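PDB 4TUF: major extracellular endoglucanase from Xanthomonas campestris pv. campestris, which hydrolyses internal beta-1,4-glucosidic linkages of cellulose, lichenin and cereal beta-glucans through its glycoside hydrolase family 5 catalytic domain. Local coordinates for residues P60-P63 with A64-R67; Q84-T87 with S88-L92; G125-T128 with E129-L133. All blocks are in the same frame, centred on the assembly; numbering follows the deposited sequence.

Contacts 1 to 3 follow one another in series along the chain, with none nested or crossed. Contact 1 is the short turn where strand 56-61 runs out into its loop. Contact 2 ends that same loop, where residues 84-87 lead into helix 88-102, and the two meet through a weak hydrogen bond from Ser88 OG to Thr65 O and through Leu66 against Leu89 and Leu92. The chain then returns along strand 105-110, and contact 3 ends the following loop at the start of helix 129-143. There Tyr127 rests on Pro63 of contact 1, and both contacts reach one phosphate. Contacts 2 and 3 do not touch.

Contact 1 of 3, residues P60-P63 with A64-R67; sequences PFCP and ATLR. With 2HP (dihydrogenphosphate ion), chain K; 2HP (dihydrogenphosphate ion), chain G.
Leu66 folds back over the turn it has just made and meets Phe61, five residues earlier, at the end of strand 56-61. From CB outward, the side chain first passes Pro63 O, with Leu66 CB 3.4 Å away and also near O2 of the phosphate of chain K. CG passes 3.7 Å from Cys62 O. At the fork, CD1 touches Phe61 CE1 at 3.7 Å, while CD2 comes within 4.0 Å of Phe61 CD1, the leucine slanting in against the CD1-CE1 side of the ring. Chi1 of -51° sets CG opposite the carbonyl carbon and beside the backbone N, which sends the branches back toward the ring. The turn beneath is held by Leu66 N to Pro63 O at 2.8 Å and by a weak bond from Thr65 N to Cys62 O. Thr65 OG1 comes 3.3 Å from Cys62 SG, but its hydrogen bond goes to Phe27 O; the sulfur itself is in the disulfide with Cys115. Further round, Arg67 is extended from CG to NE and lays one face of its guanidinium over the backbone of Pro63 and Ala64. Its NE makes a weak bond of 3.4 Å to O3 of the chain G phosphate, whose second partner is Gln131. All this sits where the second strand of the TIM barrel gives way to the loop that leads to helix 88-102: Phe61 leans on Leu108 of strand 105-110 and Val139 of helix 129-143, the same helix that packs on Leu66 through Phe138.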
loop_
_atom_site.group_PDB
_atom_site.type_symbol
_atom_site.label_atom_id
_atom_site.label_comp_id
_atom_site.label_asym_id
_atom_site.label_seq_id
_atom_site.Cartn_x
_atom_site.Cartn_y
_atom_site.Cartn_z
ATOM N N PRO A 60 -4.627 -5.382 0.239
ATOM C CA PRO A 60 -5.506 -4.957 1.333
ATOM C C PRO A 60 -6.357 -6.113 1.869
ATOM O O PRO A 60 -6.791 -6.965 1.102
ATOM C CB PRO A 60 -6.387 -3.884 0.680
ATOM C CG PRO A 60 -5.564 -3.360 -0.464
ATOM C CD PRO A 60 -4.788 -4.550 -0.967
ATOM N N PHE A 61 -6.571 -6.145 3.177
ATOM C CA PHE A 61 -7.490 -7.102 3.786
ATOM C C PHE A 61 -8.214 -6.434 4.956
ATOM O O PHE A 61 -7.879 -5.321 5.346
ATOM C CB PHE A 61 -6.750 -8.354 4.259
ATOM C CG PHE A 61 -5.820 -8.105 5.418
ATOM C CD1 PHE A 61 -6.273 -8.214 6.729
ATOM C CD2 PHE A 61 -4.496 -7.757 5.198
ATOM C CE1 PHE A 61 -5.420 -7.974 7.798
ATOM C CE2 PHE A 61 -3.642 -7.516 6.259
ATOM C CZ PHE A 61 -4.105 -7.625 7.562
ATOM N N CYS A 62 -9.203 -7.118 5.515
ATOM C CA CYS A 62 -9.931 -6.621 6.673
ATOM C C CYS A 62 -10.070 -7.774 7.655
ATOM O O CYS A 62 -9.907 -8.928 7.262
ATOM C CB CYS A 62 -11.296 -6.069 6.261
ATOM S SG CYS A 62 -12.446 -7.302 5.584
ATOM N N PRO A 63 -10.341 -7.475 8.936
ATOM C CA PRO A 63 -10.490 -8.529 9.944
ATOM C C PRO A 63 -11.493 -9.619 9.564
ATOM O O PRO A 63 -11.174 -10.801 9.697
ATOM C CB PRO A 63 -10.977 -7.758 11.168
ATOM C CG PRO A 63 -10.342 -6.425 11.028
ATOM C CD PRO A 63 -10.352 -6.133 9.550
ATOM N N ALA A 64 -12.675 -9.228 9.098
ATOM C CA ALA A 64 -13.715 -10.190 8.737
ATOM C C ALA A 64 -13.213 -11.254 7.759
ATOM O O ALA A 64 -13.581 -12.424 7.863
ATOM C CB ALA A 64 -14.916 -9.470 8.151
ATOM N N THR A 65 -12.369 -10.844 6.816
ATOM C CA THR A 65 -11.811 -11.764 5.827
ATOM C C THR A 65 -10.979 -12.870 6.485
ATOM O O THR A 65 -10.922 -14.000 5.989
ATOM C CB THR A 65 -10.947 -11.002 4.801
ATOM O OG1 THR A 65 -11.793 -10.168 4.002
ATOM C CG2 THR A 65 -10.193 -11.956 3.895
ATOM N N LEU A 66 -10.360 -12.547 7.619
ATOM C CA LEU A 66 -9.473 -13.480 8.303
ATOM C C LEU A 66 -10.224 -14.476 9.184
ATOM O O LEU A 66 -9.615 -15.385 9.749
ATOM C CB LEU A 66 -8.461 -12.719 9.157
ATOM C CG LEU A 66 -7.656 -11.590 8.512
ATOM C CD1 LEU A 66 -6.802 -10.922 9.574
ATOM C CD2 LEU A 66 -6.796 -12.111 7.366
ATOM N N ARG A 67 -11.537 -14.308 9.311
ATOM C CA ARG A 67 -12.333 -15.199 10.151
ATOM C C ARG A 67 -12.749 -16.454 9.388
ATOM O O ARG A 67 -12.928 -16.426 8.173
ATOM C CB ARG A 67 -13.555 -14.466 10.700
ATOM C CG ARG A 67 -13.193 -13.424 11.747
ATOM C CD ARG A 67 -14.292 -12.395 11.965
ATOM N NE ARG A 67 -13.777 -11.233 12.687
ATOM C CZ ARG A 67 -14.361 -10.039 12.702
ATOM N NH1 ARG A 67 -15.494 -9.846 12.033
ATOM N NH2 ARG A 67 -13.809 -9.039 13.384
HETATM P P 2HP K . -9.357 -13.765 13.608
HETATM O O1 2HP K . -9.322 -15.099 12.899
HETATM O O2 2HP K . -9.806 -12.685 12.653
HETATM O O3 2HP K . -10.323 -13.844 14.767
HETATM O O4 2HP K . -7.975 -13.424 14.107
HETATM P P 2HP G . -10.676 -10.260 16.054
HETATM O O1 2HP G . -9.295 -10.841 16.258
HETATM O O2 2HP G . -10.577 -8.992 15.236
HETATM O O3 2HP G . -11.541 -11.245 15.300
HETATM O O4 2HP G . -11.304 -9.973 17.402
#

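Contact 2 of 3, residues Q84-T87 with S88-L92; sequences QGLT and SLQIL
Gln90 reaches back along the start of its own helix and puts its amide oxygen on the backbone N-H of Thr87: the job is done by a neutral amide, where a glutamate carboxylate is the more familiar partner. The bond, Thr87 N to Gln90 OE1, is 3.1 Å long and nearly straight at 164°, but the donor stands 39° out of the amide carbonyl plane. Chi1 of -67° takes CG away from the carbonyl carbon, and the extended chain beyond carries OE1 back to the N-H of Thr87. OE1 also lies 3.4 Å from Leu86 CA and 3.5 Å from Leu86 CD2. In the other direction Thr87 OG1 accepts from Gln90 N, a weak bond of 3.4 Å. These two reciprocal bonds make a capping box with Thr87 as N-cap of helix 88-102, the helix that follows the second strand of the TIM barrel. Thr87 OG1 has a second, weak partner in Ser68 O. One residue further on, Ile91 N donates to Thr87 O, the first i to i+4 bond of the helix. Next to it, Ile91 CG1 packs at 3.8 Å on Leu86 CB, the hydrophobic staple that commonly accompanies a capping box, and Ile91 also touches Val33, Pro72 and Ile75. On the buried side Ser88 OG bonds to Thr70 O, while Leu89 runs toward Arg142 and Tyr143 of helix 129-143.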
loop_
_atom_site.group_PDB
_atom_site.type_symbol
_atom_site.label_atom_id
_atom_site.label_comp_id
_atom_site.label_asym_id
_atom_site.label_seq_id
_atom_site.Cartn_x
_atom_site.Cartn_y
_atom_site.Cartn_z
ATOM N N GLN A 84 -14.940 -22.701 -5.568
ATOM C CA GLN A 84 -16.279 -23.067 -5.112
ATOM C C GLN A 84 -16.256 -23.783 -3.762
ATOM O O GLN A 84 -15.557 -24.782 -3.590
ATOM C CB GLN A 84 -16.970 -23.943 -6.155
ATOM C CG GLN A 84 -18.484 -23.928 -6.064
ATOM C CD GLN A 84 -19.135 -24.557 -7.272
ATOM O OE1 GLN A 84 -18.456 -25.108 -8.144
ATOM N NE2 GLN A 84 -20.459 -24.481 -7.335
ATOM N N GLY A 85 -17.023 -23.261 -2.810
ATOM C CA GLY A 85 -17.091 -23.838 -1.478
ATOM C C GLY A 85 -16.097 -23.243 -0.494
ATOM O O GLY A 85 -16.299 -23.307 0.718
ATOM N N LEU A 86 -15.022 -22.659 -1.011
ATOM C CA LEU A 86 -13.978 -22.100 -0.158
ATOM C C LEU A 86 -14.460 -20.895 0.639
ATOM O O LEU A 86 -15.252 -20.094 0.147
ATOM C CB LEU A 86 -12.765 -21.697 -0.995
ATOM C CG LEU A 86 -12.063 -22.819 -1.755
ATOM C CD1 LEU A 86 -10.771 -22.308 -2.385
ATOM C CD2 LEU A 86 -11.797 -24.003 -0.837
ATOM N N THR A 87 -13.980 -20.774 1.873
ATOM C CA THR A 87 -14.211 -19.570 2.658
ATOM C C THR A 87 -13.235 -18.505 2.181
ATOM O O THR A 87 -12.242 -18.823 1.531
ATOM C CB THR A 87 -14.034 -19.822 4.165
ATOM O OG1 THR A 87 -12.643 -19.958 4.478
ATOM C CG2 THR A 87 -14.755 -21.088 4.576
ATOM N N SER A 88 -13.510 -17.247 2.494
ATOM C CA SER A 88 -12.649 -16.157 2.045
ATOM C C SER A 88 -11.223 -16.304 2.576
ATOM O O SER A 88 -10.266 -15.920 1.915
ATOM C CB SER A 88 -13.231 -14.807 2.467
ATOM O OG SER A 88 -13.244 -14.671 3.875
ATOM N N LEU A 89 -11.083 -16.858 3.773
ATOM C CA LEU A 89 -9.762 -17.120 4.327
ATOM C C LEU A 89 -9.003 -18.103 3.441
ATOM O O LEU A 89 -7.831 -17.899 3.123
ATOM C CB LEU A 89 -9.872 -17.667 5.751
ATOM C CG LEU A 89 -8.547 -18.006 6.437
ATOM C CD1 LEU A 89 -7.613 -16.801 6.455
ATOM C CD2 LEU A 89 -8.805 -18.499 7.845
ATOM N N GLN A 90 -9.687 -19.163 3.031
ATOM C CA GLN A 90 -9.076 -20.172 2.177
ATOM C C GLN A 90 -8.779 -19.625 0.783
ATOM O O GLN A 90 -7.890 -20.121 0.097
ATOM C CB GLN A 90 -9.973 -21.404 2.089
ATOM C CG GLN A 90 -10.098 -22.145 3.408
ATOM C CD GLN A 90 -11.222 -23.158 3.402
ATOM O OE1 GLN A 90 -12.124 -23.099 2.566
ATOM N NE2 GLN A 90 -11.175 -24.097 4.338
ATOM N N ILE A 91 -9.512 -18.599 0.365
ATOM C CA ILE A 91 -9.248 -17.990 -0.932
ATOM C C ILE A 91 -8.021 -17.084 -0.818
ATOM O O ILE A 91 -7.179 -17.051 -1.714
ATOM C CB ILE A 91 -10.473 -17.205 -1.459
ATOM C CG1 ILE A 91 -11.640 -18.166 -1.698
ATOM C CG2 ILE A 91 -10.142 -16.485 -2.760
ATOM C CD1 ILE A 91 -12.888 -17.502 -2.261
ATOM N N LEU A 92 -7.911 -16.369 0.298
ATOM C CA LEU A 92 -6.717 -15.579 0.577
ATOM C C LEU A 92 -5.501 -16.501 0.616
ATOM O O LEU A 92 -4.477 -16.217 -0.011
ATOM C CB LEU A 92 -6.863 -14.815 1.894
ATOM C CG LEU A 92 -5.715 -13.893 2.324
ATOM C CD1 LEU A 92 -5.423 -12.856 1.246
ATOM C CD2 LEU A 92 -6.023 -13.210 3.667
#

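Contact 3 of 3, residues G125-T128 with E129-L133; sequences GSYT and EAQWL. With 2HP (dihydrogenphosphate ion), chain G.
Gln131 and Thr128 hold each other by two bonds. Thr128 N donates to Gln131 OE1 at 3.0 Å and 168°, from above the amide plane, and Gln131 N donates to Thr128 OG1, also at 3.0 Å. The two side chains cross at about a right angle. With OE1 occupied by the backbone, the other end of the amide looks outward: NE2 donates to O4 of the chain G phosphate at 2.9 Å and to a water that in turn donates to Ser126 O. Behind the glutamine lies Tyr127. Chi1 of -172° sets the ring opposite the backbone N and in under the first turn, and Gln131 CB sits over the ring face in a CH-pi contact, 4.2 Å from the centroid. Trp132 meets it obliquely on the CE2 side, its CB 3.7 Å from Tyr127 CE2, fitting a hydrophobic staple. In the next shell Tyr127 OH is hydrogen-bonded to Asp135 OD2 and to His110 NE2, which probably hold the phenol end in place. Trp132 NE1 bonds to Leu154 O, and its indole meets His110 edge-to-face. Glu129 OE2 makes a salt bridge to Arg179 and OE1 a hydrogen bond with Trp122 NE1. Trp132 N to Thr128 O, 3.0 Å, starts the regular helix. Thr128 and Gln131 form a capping box, with Thr128 as N-cap of helix 129-143, which follows the third strand of the TIM barrel.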
loop_
_atom_site.group_PDB
_atom_site.type_symbol
_atom_site.label_atom_id
_atom_site.label_comp_id
_atom_site.label_asym_id
_atom_site.label_seq_id
_atom_site.Cartn_x
_atom_site.Cartn_y
_atom_site.Cartn_z
ATOM N N GLY A 125 -14.740 2.419 17.667
ATOM C CA GLY A 125 -15.661 2.091 18.737
ATOM C C GLY A 125 -16.133 0.648 18.709
ATOM O O GLY A 125 -16.903 0.239 19.572
ATOM N N SER A 126 -15.687 -0.120 17.716
ATOM C CA SER A 126 -16.054 -1.533 17.616
ATOM C C SER A 126 -14.852 -2.395 17.240
ATOM O O SER A 126 -14.993 -3.575 16.933
ATOM C CB SER A 126 -17.173 -1.738 16.594
ATOM O OG SER A 126 -16.677 -1.652 15.267
ATOM N N TYR A 127 -13.668 -1.798 17.268
ATOM C CA TYR A 127 -12.440 -2.508 16.935
ATOM C C TYR A 127 -11.289 -1.952 17.780
ATOM O O TYR A 127 -10.803 -0.842 17.536
ATOM C CB TYR A 127 -12.155 -2.382 15.436
ATOM C CG TYR A 127 -11.018 -3.233 14.933
ATOM C CD1 TYR A 127 -11.170 -4.604 14.774
ATOM C CD2 TYR A 127 -9.796 -2.661 14.590
ATOM C CE1 TYR A 127 -10.127 -5.388 14.304
ATOM C CE2 TYR A 127 -8.752 -3.437 14.117
ATOM C CZ TYR A 127 -8.924 -4.799 13.975
ATOM O OH TYR A 127 -7.890 -5.575 13.503
ATOM N N THR A 128 -10.876 -2.712 18.790
ATOM C CA THR A 128 -9.901 -2.221 19.767
ATOM C C THR A 128 -8.467 -2.350 19.273
ATOM O O THR A 128 -8.201 -3.072 18.318
ATOM C CB THR A 128 -10.010 -2.981 21.086
ATOM O OG1 THR A 128 -9.481 -4.303 20.913
ATOM C CG2 THR A 128 -11.456 -3.065 21.532
ATOM N N GLU A 129 -7.538 -1.672 19.938
ATOM C CA GLU A 129 -6.128 -1.807 19.585
ATOM C C GLU A 129 -5.659 -3.242 19.807
ATOM O O GLU A 129 -4.862 -3.772 19.028
ATOM C CB GLU A 129 -5.266 -0.835 20.387
ATOM C CG GLU A 129 -3.792 -1.219 20.439
ATOM C CD GLU A 129 -2.944 -0.203 21.176
ATOM O OE1 GLU A 129 -3.211 1.013 21.032
ATOM O OE2 GLU A 129 -2.016 -0.623 21.900
ATOM N N ALA A 130 -6.162 -3.872 20.865
ATOM C CA ALA A 130 -5.873 -5.282 21.116
ATOM C C ALA A 130 -6.265 -6.165 19.923
ATOM O O ALA A 130 -5.493 -7.034 19.502
ATOM C CB ALA A 130 -6.582 -5.742 22.364
ATOM N N GLN A 131 -7.462 -5.943 19.380
ATOM C CA GLN A 131 -7.904 -6.684 18.201
ATOM C C GLN A 131 -6.999 -6.381 17.013
ATOM O O GLN A 131 -6.651 -7.277 16.245
ATOM C CB GLN A 131 -9.355 -6.353 17.847
ATOM C CG GLN A 131 -10.369 -6.789 18.878
ATOM C CD GLN A 131 -11.787 -6.412 18.493
ATOM O OE1 GLN A 131 -12.287 -5.350 18.867
ATOM N NE2 GLN A 131 -12.442 -7.283 17.739
ATOM N N TRP A 132 -6.620 -5.116 16.872
ATOM C CA TRP A 132 -5.722 -4.700 15.797
ATOM C C TRP A 132 -4.405 -5.461 15.856
ATOM O O TRP A 132 -3.993 -6.075 14.877
ATOM C CB TRP A 132 -5.462 -3.194 15.864
ATOM C CG TRP A 132 -4.462 -2.721 14.860
ATOM C CD1 TRP A 132 -4.537 -2.847 13.504
ATOM C CD2 TRP A 132 -3.235 -2.032 15.132
ATOM N NE1 TRP A 132 -3.429 -2.291 12.914
ATOM C CE2 TRP A 132 -2.614 -1.781 13.891
ATOM C CE3 TRP A 132 -2.595 -1.612 16.306
ATOM C CZ2 TRP A 132 -1.393 -1.121 13.787
ATOM C CZ3 TRP A 132 -1.381 -0.959 16.202
ATOM C CH2 TRP A 132 -0.792 -0.719 14.949
ATOM N N LEU A 133 -3.749 -5.429 17.010
ATOM C CA LEU A 133 -2.496 -6.154 17.181
ATOM C C LEU A 133 -2.686 -7.655 16.975
ATOM O O LEU A 133 -1.851 -8.308 16.342
ATOM C CB LEU A 133 -1.912 -5.889 18.562
ATOM C CG LEU A 133 -1.547 -4.435 18.847
ATOM C CD1 LEU A 133 -1.270 -4.233 20.324
ATOM C CD2 LEU A 133 -0.346 -4.030 18.021
HETATM P P 2HP G . -10.676 -10.260 16.054
HETATM O O1 2HP G . -9.295 -10.841 16.258
HETATM O O2 2HP G . -10.577 -8.992 15.236
HETATM O O3 2HP G . -11.541 -11.245 15.300
HETATM O O4 2HP G . -11.304 -9.973 17.402
HETATM O O HOH W 1 -15.312 -6.266 16.543
#